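Local coordinates for protein purine nucleoside phosphorylase (Thermus thermophilus, PDB 6TK9) that probably catalyses the reversible phosphorolysis of purine nucleosides such as inosine and guanosine, releasing the free base and ribose 1-phosphate, at residues A11-K16 against F100-R105; G32-E37 against G67-K72; I132-A137 against R198-L203. One frame throughout, in Å; residues are numbered along the deposited sequence.

Contact 1 joins two helices, contact 2 sets a loop against a hairpin strand, and contact 3 packs a helix on the last residues of a strand, beside other subunits. Contact 2 is nested along the chain inside the loop that contact 1 closes. Their centres lie 18 Å apart and their nearest atoms about 9 Å apart, so they do not touch. Contact 3 comes later in the chain, on the opposite side of the chain's centre from both. Its centre is 34 Å from that of contact 1 and 33 Å from that of contact 2. Contacts 2 and 3 both reach the same mixed sheet. No other subunit touches contacts 1 and 2.

Contact 1 of 3, residues A11-K16 against F100-R105; sequences AYVRSK and FFLGAR
V13 sets CG1 against CD2 of L102, 4.0 Å away, and its CB lies almost as near to the same methyl. This is helix-end packing on the flank of an alpha/beta fold of the phosphorylase superfamily: helix 4-14 meets the last turn of helix 94-102. The two side chains cross at about a right angle. In V13, CG1 stands anti to the backbone N (chi1 174°), which turns this branch to L102. V13 also rests on I44 of strand 39-45, so the buried valine joins helix 4-14 to the sheet as well.

Beyond L102 the helix closes in a Schellman motif. G103 has positive phi, and a CB there would press on the carbonyl O of L102.

R14 lies on the solvent-exposed side of the contact. Its chain runs extended from CG to NE and carries the guanidinium across to the other helix. F101 turns the end of its ring away from segment 11-16, toward I6 and V10 earlier in helix 4-14. S15 OG donates a 2.7 Å hydrogen bond to Y12 O in its own segment. R14 NH2 stops 3.8 Å from F101 O, which lies oblique to the guanidinium plane.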
loop_
_atom_site.group_PDB
_atom_site.type_symbol
_atom_site.label_atom_id
_atom_site.label_comp_id
_atom_site.label_asym_id
_atom_site.label_seq_id
_atom_site.Cartn_x
_atom_site.Cartn_y
_atom_site.Cartn_z
ATOM N N ALA A 11 8.884 15.774 -46.172
ATOM C CA ALA A 11 8.979 16.135 -47.610
ATOM C C ALA A 11 7.681 15.781 -48.356
ATOM O O ALA A 11 7.224 16.606 -49.165
ATOM C CB ALA A 11 10.177 15.460 -48.238
ATOM N N TYR A 12 7.096 14.606 -48.123
ATOM C CA TYR A 12 5.858 14.197 -48.836
ATOM C C TYR A 12 4.731 15.173 -48.479
ATOM O O TYR A 12 3.948 15.500 -49.398
ATOM C CB TYR A 12 5.480 12.739 -48.568
ATOM C CG TYR A 12 4.222 12.328 -49.290
ATOM C CD1 TYR A 12 4.253 11.912 -50.612
ATOM C CD2 TYR A 12 2.988 12.397 -48.662
ATOM C CE1 TYR A 12 3.090 11.557 -51.284
ATOM C CE2 TYR A 12 1.818 12.053 -49.321
ATOM C CZ TYR A 12 1.863 11.644 -50.644
ATOM O OH TYR A 12 0.701 11.307 -51.287
ATOM N N VAL A 13 4.665 15.650 -47.226
ATOM C CA VAL A 13 3.602 16.595 -46.765
ATOM C C VAL A 13 3.875 17.968 -47.400
ATOM O O VAL A 13 2.926 18.582 -47.932
ATOM C CB VAL A 13 3.483 16.658 -45.228
ATOM C CG1 VAL A 13 2.510 17.734 -44.781
ATOM C CG2 VAL A 13 3.055 15.327 -44.629
ATOM N N ARG A 14 5.131 18.411 -47.399
ATOM C CA ARG A 14 5.581 19.658 -48.075
ATOM C C ARG A 14 5.365 19.552 -49.597
ATOM O O ARG A 14 5.311 20.599 -50.245
ATOM C CB ARG A 14 7.033 19.973 -47.698
ATOM C CG ARG A 14 7.201 20.532 -46.286
ATOM C CD ARG A 14 8.669 20.723 -45.908
ATOM N NE ARG A 14 8.919 21.267 -44.567
ATOM C CZ ARG A 14 10.100 21.248 -43.915
ATOM N NH1 ARG A 14 11.177 20.696 -44.455
ATOM N NH2 ARG A 14 10.198 21.777 -42.706
ATOM N N SER A 15 5.205 18.355 -50.161
ATOM C CA SER A 15 4.864 18.165 -51.597
ATOM C C SER A 15 3.401 18.550 -51.807
ATOM O O SER A 15 3.034 18.751 -52.961
ATOM C CB SER A 15 5.124 16.745 -52.105
ATOM O OG SER A 15 3.940 15.938 -52.064
ATOM N N LYS A 16 2.596 18.597 -50.744
ATOM C CA LYS A 16 1.144 18.919 -50.822
ATOM C C LYS A 16 0.886 20.357 -50.362
ATOM O O LYS A 16 -0.163 20.902 -50.750
ATOM C CB LYS A 16 0.306 17.971 -49.963
ATOM C CG LYS A 16 0.447 16.497 -50.303
ATOM C CD LYS A 16 0.059 16.145 -51.725
ATOM C CE LYS A 16 0.426 14.725 -52.095
ATOM N NZ LYS A 16 -0.386 14.260 -53.236
ATOM N N PHE A 100 6.330 17.136 -35.241
ATOM C CA PHE A 100 7.281 18.059 -34.572
ATOM C C PHE A 100 8.135 18.741 -35.645
ATOM O O PHE A 100 8.402 19.938 -35.528
ATOM C CB PHE A 100 8.132 17.319 -33.540
ATOM C CG PHE A 100 9.134 18.193 -32.836
ATOM C CD1 PHE A 100 8.751 19.004 -31.780
ATOM C CD2 PHE A 100 10.461 18.195 -33.227
ATOM C CE1 PHE A 100 9.676 19.800 -31.121
ATOM C CE2 PHE A 100 11.384 19.003 -32.583
ATOM C CZ PHE A 100 10.988 19.811 -31.541
ATOM N N PHE A 101 8.533 17.982 -36.660
ATOM C CA PHE A 101 9.544 18.397 -37.660
ATOM C C PHE A 101 8.872 19.191 -38.771
ATOM O O PHE A 101 9.621 19.821 -39.528
ATOM C CB PHE A 101 10.307 17.187 -38.194
ATOM C CG PHE A 101 11.455 16.792 -37.310
ATOM C CD1 PHE A 101 12.577 17.606 -37.215
ATOM C CD2 PHE A 101 11.405 15.625 -36.559
ATOM C CE1 PHE A 101 13.635 17.259 -36.388
ATOM C CE2 PHE A 101 12.464 15.276 -35.734
ATOM C CZ PHE A 101 13.574 16.094 -35.648
ATOM N N LEU A 102 7.536 19.138 -38.849
ATOM C CA LEU A 102 6.683 20.057 -39.653
ATOM C C LEU A 102 6.615 21.433 -38.971
ATOM O O LEU A 102 6.368 22.432 -39.694
ATOM C CB LEU A 102 5.274 19.476 -39.794
ATOM C CG LEU A 102 5.116 18.351 -40.807
ATOM C CD1 LEU A 102 3.756 17.684 -40.667
ATOM C CD2 LEU A 102 5.314 18.858 -42.227
ATOM N N GLY A 103 6.792 21.484 -37.642
ATOM C CA GLY A 103 6.927 22.737 -36.866
ATOM C C GLY A 103 5.951 22.846 -35.692
ATOM O O GLY A 103 6.044 23.835 -34.986
ATOM N N ALA A 104 5.046 21.880 -35.479
ATOM C CA ALA A 104 4.246 21.756 -34.236
ATOM C C ALA A 104 5.179 21.510 -33.036
ATOM O O ALA A 104 5.574 20.353 -32.846
ATOM C CB ALA A 104 3.232 20.645 -34.380
ATOM N N ARG A 105 5.514 22.547 -32.256
ATOM C CA ARG A 105 6.409 22.446 -31.066
ATOM C C ARG A 105 5.577 22.357 -29.771
ATOM O O ARG A 105 6.173 22.128 -28.691
ATOM C CB ARG A 105 7.359 23.642 -31.016
ATOM C CG ARG A 105 8.042 23.958 -32.340
ATOM C CD ARG A 105 9.157 22.997 -32.702
ATOM N NE ARG A 105 10.246 23.102 -31.739
ATOM C CZ ARG A 105 11.230 23.996 -31.774
ATOM N NH1 ARG A 105 11.291 24.890 -32.745
ATOM N NH2 ARG A 105 12.158 23.992 -30.834
#

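Contact 2 of 3, residues G32-E37 against G67-K72; sequences GPLADE and GRLEGK
L69 meets L34 through its CD2 methyl, which lies 4.0 Å from L34 CD1, and the chain reaches this point from a corner. G67 makes the corner, parting strand 63-66 from the short strand 68-69. R68 then points its CB away from segment 32-37, while its backbone bonds to that of E39.

L69 turns inward and carries the contact. With chi1 at -176°, CG lies opposite the backbone N and is brought over to the loop. CD2 sits against CG and CD1 of L34, and the two side chains cross obliquely. CD1 lies mainly against E37, 3.9 Å from E37 O and 4.3 Å from E37 CB. An alanine here would lack both methyls and is likely to lose the contact with L34 and E37, opening a gap between loop and hairpin.

The residues L69 to K72 form a type I' beta turn, the tight hairpin that joins strand 68-69 to strand 72-78 of the sheet. L69 N donates to K72 O at 3.0 Å, and K72 N donates back to L69 O at 2.7 Å. E70 and G71 fill the turn with positive phi. Across from it, segment 32-37 lies in the loop between strands 23-27 and 39-45, and helix 257-270 borders both segments. That helix supplies R265, the salt-bridge partner of E37 OE1. K72 ends the segment, with NZ in a salt bridge to the terminal carboxylate of L271.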
loop_
_atom_site.group_PDB
_atom_site.type_symbol
_atom_site.label_atom_id
_atom_site.label_comp_id
_atom_site.label_asym_id
_atom_site.label_seq_id
_atom_site.Cartn_x
_atom_site.Cartn_y
_atom_site.Cartn_z
ATOM N N GLY A 32 -12.531 12.312 -33.141
ATOM C CA GLY A 32 -12.257 12.713 -34.538
ATOM C C GLY A 32 -13.025 13.951 -35.010
ATOM O O GLY A 32 -12.419 14.849 -35.591
ATOM N N PRO A 33 -14.368 14.030 -34.827
ATOM C CA PRO A 33 -15.176 15.152 -35.338
ATOM C C PRO A 33 -14.642 16.592 -35.216
ATOM O O PRO A 33 -14.760 17.348 -36.151
ATOM C CB PRO A 33 -16.467 14.997 -34.526
ATOM C CG PRO A 33 -16.621 13.497 -34.436
ATOM C CD PRO A 33 -15.209 12.997 -34.187
ATOM N N LEU A 34 -14.003 16.967 -34.122
ATOM C CA LEU A 34 -13.336 18.299 -34.085
ATOM C C LEU A 34 -12.545 18.525 -35.402
ATOM O O LEU A 34 -12.420 19.674 -35.827
ATOM C CB LEU A 34 -12.456 18.387 -32.829
ATOM C CG LEU A 34 -11.681 19.689 -32.600
ATOM C CD1 LEU A 34 -12.570 20.926 -32.709
ATOM C CD2 LEU A 34 -11.001 19.669 -31.243
ATOM N N ALA A 35 -12.038 17.485 -36.072
ATOM C CA ALA A 35 -11.191 17.651 -37.279
ATOM C C ALA A 35 -12.020 18.222 -38.438
ATOM O O ALA A 35 -11.454 18.886 -39.312
ATOM C CB ALA A 35 -10.575 16.335 -37.665
ATOM N N ASP A 36 -13.317 17.945 -38.452
ATOM C CA ASP A 36 -14.245 18.444 -39.494
ATOM C C ASP A 36 -14.434 19.962 -39.354
ATOM O O ASP A 36 -14.803 20.608 -40.330
ATOM C CB ASP A 36 -15.568 17.677 -39.419
ATOM C CG ASP A 36 -15.449 16.239 -39.899
ATOM O OD1 ASP A 36 -14.384 15.876 -40.452
ATOM O OD2 ASP A 36 -16.432 15.505 -39.751
ATOM N N GLU A 37 -14.178 20.535 -38.182
ATOM C CA GLU A 37 -14.397 21.980 -37.962
ATOM C C GLU A 37 -13.156 22.745 -38.442
ATOM O O GLU A 37 -13.190 23.989 -38.451
ATOM C CB GLU A 37 -14.788 22.217 -36.504
ATOM C CG GLU A 37 -15.931 21.316 -36.047
ATOM C CD GLU A 37 -16.520 21.581 -34.671
ATOM O OE1 GLU A 37 -16.065 22.547 -34.023
ATOM O OE2 GLU A 37 -17.437 20.816 -34.252
ATOM N N GLY A 67 -4.386 22.936 -41.240
ATOM C CA GLY A 67 -5.363 24.021 -41.407
ATOM C C GLY A 67 -5.441 24.988 -40.242
ATOM O O GLY A 67 -4.461 25.161 -39.485
ATOM N N ARG A 68 -6.585 25.655 -40.149
ATOM C CA ARG A 68 -6.839 26.756 -39.192
ATOM C C ARG A 68 -8.015 26.306 -38.322
ATOM O O ARG A 68 -9.007 25.813 -38.875
ATOM C CB ARG A 68 -7.076 28.051 -39.977
ATOM C CG ARG A 68 -6.880 29.334 -39.186
ATOM C CD ARG A 68 -6.704 30.529 -40.109
ATOM N NE ARG A 68 -5.348 30.534 -40.646
ATOM C CZ ARG A 68 -4.262 30.981 -39.997
ATOM N NH1 ARG A 68 -3.070 30.913 -40.570
ATOM N NH2 ARG A 68 -4.357 31.476 -38.770
ATOM N N LEU A 69 -7.843 26.367 -37.007
ATOM C CA LEU A 69 -8.887 26.048 -36.006
ATOM C C LEU A 69 -8.735 27.120 -34.924
ATOM O O LEU A 69 -7.581 27.430 -34.618
ATOM C CB LEU A 69 -8.656 24.627 -35.490
ATOM C CG LEU A 69 -9.686 24.081 -34.510
ATOM C CD1 LEU A 69 -11.051 23.945 -35.163
ATOM C CD2 LEU A 69 -9.220 22.741 -33.958
ATOM N N GLU A 70 -9.837 27.750 -34.500
ATOM C CA GLU A 70 -9.880 28.852 -33.498
ATOM C C GLU A 70 -8.810 29.896 -33.864
ATOM O O GLU A 70 -8.256 30.549 -32.955
ATOM C CB GLU A 70 -9.782 28.259 -32.086
ATOM C CG GLU A 70 -10.171 29.212 -30.975
ATOM C CD GLU A 70 -11.650 29.504 -30.772
ATOM O OE1 GLU A 70 -12.476 28.717 -31.260
ATOM O OE2 GLU A 70 -11.974 30.532 -30.105
ATOM N N GLY A 71 -8.568 30.080 -35.167
ATOM C CA GLY A 71 -7.624 31.078 -35.710
ATOM C C GLY A 71 -6.162 30.673 -35.593
ATOM O O GLY A 71 -5.315 31.473 -35.965
ATOM N N LYS A 72 -5.855 29.476 -35.104
ATOM C CA LYS A 72 -4.462 28.977 -34.991
ATOM C C LYS A 72 -4.151 28.087 -36.187
ATOM O O LYS A 72 -5.002 27.315 -36.627
ATOM C CB LYS A 72 -4.284 28.218 -33.676
ATOM C CG LYS A 72 -4.419 29.079 -32.427
ATOM C CD LYS A 72 -3.278 30.062 -32.213
ATOM C CE LYS A 72 -3.772 31.407 -31.719
ATOM N NZ LYS A 72 -2.710 32.438 -31.791
#

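Contact 3 of 3, residues I132-A137 against R198-L203; sequences INFAGA and RLLREL
F134, I132 and L200 have the most surface buried here, and F134 leads. Its ring receives the CD2 methyl of L200 over one face, a CH-pi contact. The methyl lies 4.3 Å from the ring centroid and 24° off the ring normal. It sits off-centre, and its nearest ring atom is F134 CG at 3.9 Å. A chi1 of -161° in F134 places CG on the far side of CB from the backbone N and swings the ring out to helix 194-202. F134 and L199 point at each other. L199 CD2 lies over the same ring face as L200 CD2 and touches F134 CZ at 4.0 Å.

I132, in strand 124-133, points its CB toward segment 198-203. Its CD1 reaches L203 O at 3.8 Å, a contact of methyl with backbone. The strand stays tied to the sheet through backbone hydrogen bonds between I132 and both Y183 and W185. The contact thus packs helix 194-202 against a sheet strand of the phosphorylase fold.

Other subunits add to the cluster: F134 packs on F134 of two neighbouring subunits, while I132 lies on L199 of one neighbour and L199 on I132 of another.

No hydrogen bond crosses between the two segments. Their hold on each other is mainly van der Waals contact, with one methyl resting on a backbone carbonyl oxygen, and the same hydrophobic residues serve both the subunit interior and the subunit interface.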
loop_
_atom_site.group_PDB
_atom_site.type_symbol
_atom_site.label_atom_id
_atom_site.label_comp_id
_atom_site.label_asym_id
_atom_site.label_seq_id
_atom_site.Cartn_x
_atom_site.Cartn_y
_atom_site.Cartn_z
ATOM N N ILE A 132 1.945 6.826 -15.914
ATOM C CA ILE A 132 2.560 5.549 -15.468
ATOM C C ILE A 132 2.604 4.656 -16.700
ATOM O O ILE A 132 1.540 4.551 -17.357
ATOM C CB ILE A 132 1.735 4.910 -14.339
ATOM C CG1 ILE A 132 1.996 5.583 -12.987
ATOM C CG2 ILE A 132 1.999 3.411 -14.288
ATOM C CD1 ILE A 132 1.028 5.146 -11.881
ATOM N N ASN A 133 3.755 4.039 -16.986
ATOM C CA ASN A 133 3.889 3.070 -18.106
ATOM C C ASN A 133 3.804 1.662 -17.529
ATOM O O ASN A 133 4.788 1.253 -16.930
ATOM C CB ASN A 133 5.174 3.301 -18.902
ATOM C CG ASN A 133 5.367 2.340 -20.050
ATOM O OD1 ASN A 133 6.308 2.485 -20.807
ATOM N ND2 ASN A 133 4.465 1.394 -20.226
ATOM N N PHE A 134 2.671 0.974 -17.711
ATOM C CA PHE A 134 2.447 -0.447 -17.316
ATOM C C PHE A 134 2.314 -1.331 -18.561
ATOM O O PHE A 134 1.745 -2.426 -18.451
ATOM C CB PHE A 134 1.184 -0.582 -16.458
ATOM C CG PHE A 134 1.104 -1.845 -15.641
ATOM C CD1 PHE A 134 1.961 -2.059 -14.574
ATOM C CD2 PHE A 134 0.190 -2.834 -15.959
ATOM C CE1 PHE A 134 1.873 -3.216 -13.817
ATOM C CE2 PHE A 134 0.109 -3.998 -15.212
ATOM C CZ PHE A 134 0.941 -4.181 -14.136
ATOM N N ALA A 135 2.825 -0.884 -19.713
ATOM C CA ALA A 135 2.732 -1.588 -21.017
ATOM C C ALA A 135 4.018 -2.373 -21.329
ATOM O O ALA A 135 3.962 -3.266 -22.188
ATOM C CB ALA A 135 2.425 -0.580 -22.089
ATOM N N GLY A 136 5.140 -2.047 -20.681
ATOM C CA GLY A 136 6.409 -2.784 -20.833
ATOM C C GLY A 136 7.093 -2.497 -22.157
ATOM O O GLY A 136 7.876 -3.330 -22.627
ATOM N N ALA A 137 6.841 -1.324 -22.732
ATOM C CA ALA A 137 7.410 -0.886 -24.031
ATOM C C ALA A 137 7.736 0.611 -23.975
ATOM O O ALA A 137 7.058 1.367 -23.251
ATOM C CB ALA A 137 6.455 -1.218 -25.152
ATOM N N ARG A 198 -7.767 -2.496 -9.724
ATOM C CA ARG A 198 -7.439 -2.231 -8.303
ATOM C C ARG A 198 -5.940 -1.976 -8.217
ATOM O O ARG A 198 -5.554 -0.974 -7.600
ATOM C CB ARG A 198 -7.848 -3.378 -7.375
ATOM C CG ARG A 198 -7.908 -2.951 -5.915
ATOM C CD ARG A 198 -8.322 -4.060 -4.964
ATOM N NE ARG A 198 -7.920 -3.766 -3.588
ATOM C CZ ARG A 198 -7.450 -4.654 -2.710
ATOM N NH1 ARG A 198 -7.289 -5.927 -3.048
ATOM N NH2 ARG A 198 -7.123 -4.257 -1.492
ATOM N N LEU A 199 -5.153 -2.836 -8.862
ATOM C CA LEU A 199 -3.674 -2.759 -8.849
ATOM C C LEU A 199 -3.252 -1.363 -9.348
ATOM O O LEU A 199 -2.419 -0.720 -8.658
ATOM C CB LEU A 199 -3.142 -3.930 -9.682
ATOM C CG LEU A 199 -1.736 -3.813 -10.271
ATOM C CD1 LEU A 199 -1.215 -5.199 -10.636
ATOM C CD2 LEU A 199 -1.715 -2.914 -11.487
ATOM N N LEU A 200 -3.861 -0.844 -10.422
ATOM C CA LEU A 200 -3.413 0.437 -11.059
ATOM C C LEU A 200 -3.877 1.643 -10.232
ATOM O O LEU A 200 -3.135 2.631 -10.175
ATOM C CB LEU A 200 -3.940 0.552 -12.493
ATOM C CG LEU A 200 -3.365 -0.452 -13.484
ATOM C CD1 LEU A 200 -4.195 -0.477 -14.753
ATOM C CD2 LEU A 200 -1.916 -0.136 -13.767
ATOM N N ARG A 201 -5.059 1.585 -9.626
ATOM C CA ARG A 201 -5.533 2.672 -8.730
ATOM C C ARG A 201 -4.539 2.811 -7.563
ATOM O O ARG A 201 -4.113 3.950 -7.271
ATOM C CB ARG A 201 -6.968 2.410 -8.260
ATOM C CG ARG A 201 -7.703 3.657 -7.779
ATOM C CD ARG A 201 -9.121 3.405 -7.274
ATOM N NE ARG A 201 -9.117 2.254 -6.380
ATOM C CZ ARG A 201 -10.103 1.382 -6.240
ATOM N NH1 ARG A 201 -11.234 1.524 -6.912
ATOM N NH2 ARG A 201 -9.944 0.363 -5.420
ATOM N N GLU A 202 -4.133 1.688 -6.965
ATOM C CA GLU A 202 -3.410 1.649 -5.666
ATOM C C GLU A 202 -1.935 2.026 -5.918
ATOM O O GLU A 202 -1.336 2.626 -4.994
ATOM C CB GLU A 202 -3.769 0.336 -4.944
ATOM C CG GLU A 202 -2.598 -0.564 -4.551
ATOM C CD GLU A 202 -2.966 -1.881 -3.856
ATOM O OE1 GLU A 202 -3.382 -2.853 -4.553
ATOM O OE2 GLU A 202 -2.816 -1.951 -2.610
ATOM N N LEU A 203 -1.406 1.821 -7.137
ATOM C CA LEU A 203 -0.107 2.408 -7.586
ATOM C C LEU A 203 -0.200 3.923 -7.854
ATOM O O LEU A 203 0.863 4.509 -8.164
ATOM C CB LEU A 203 0.372 1.734 -8.875
ATOM C CG LEU A 203 0.677 0.243 -8.783
ATOM C CD1 LEU A 203 1.354 -0.225 -10.064
ATOM C CD2 LEU A 203 1.516 -0.081 -7.550
#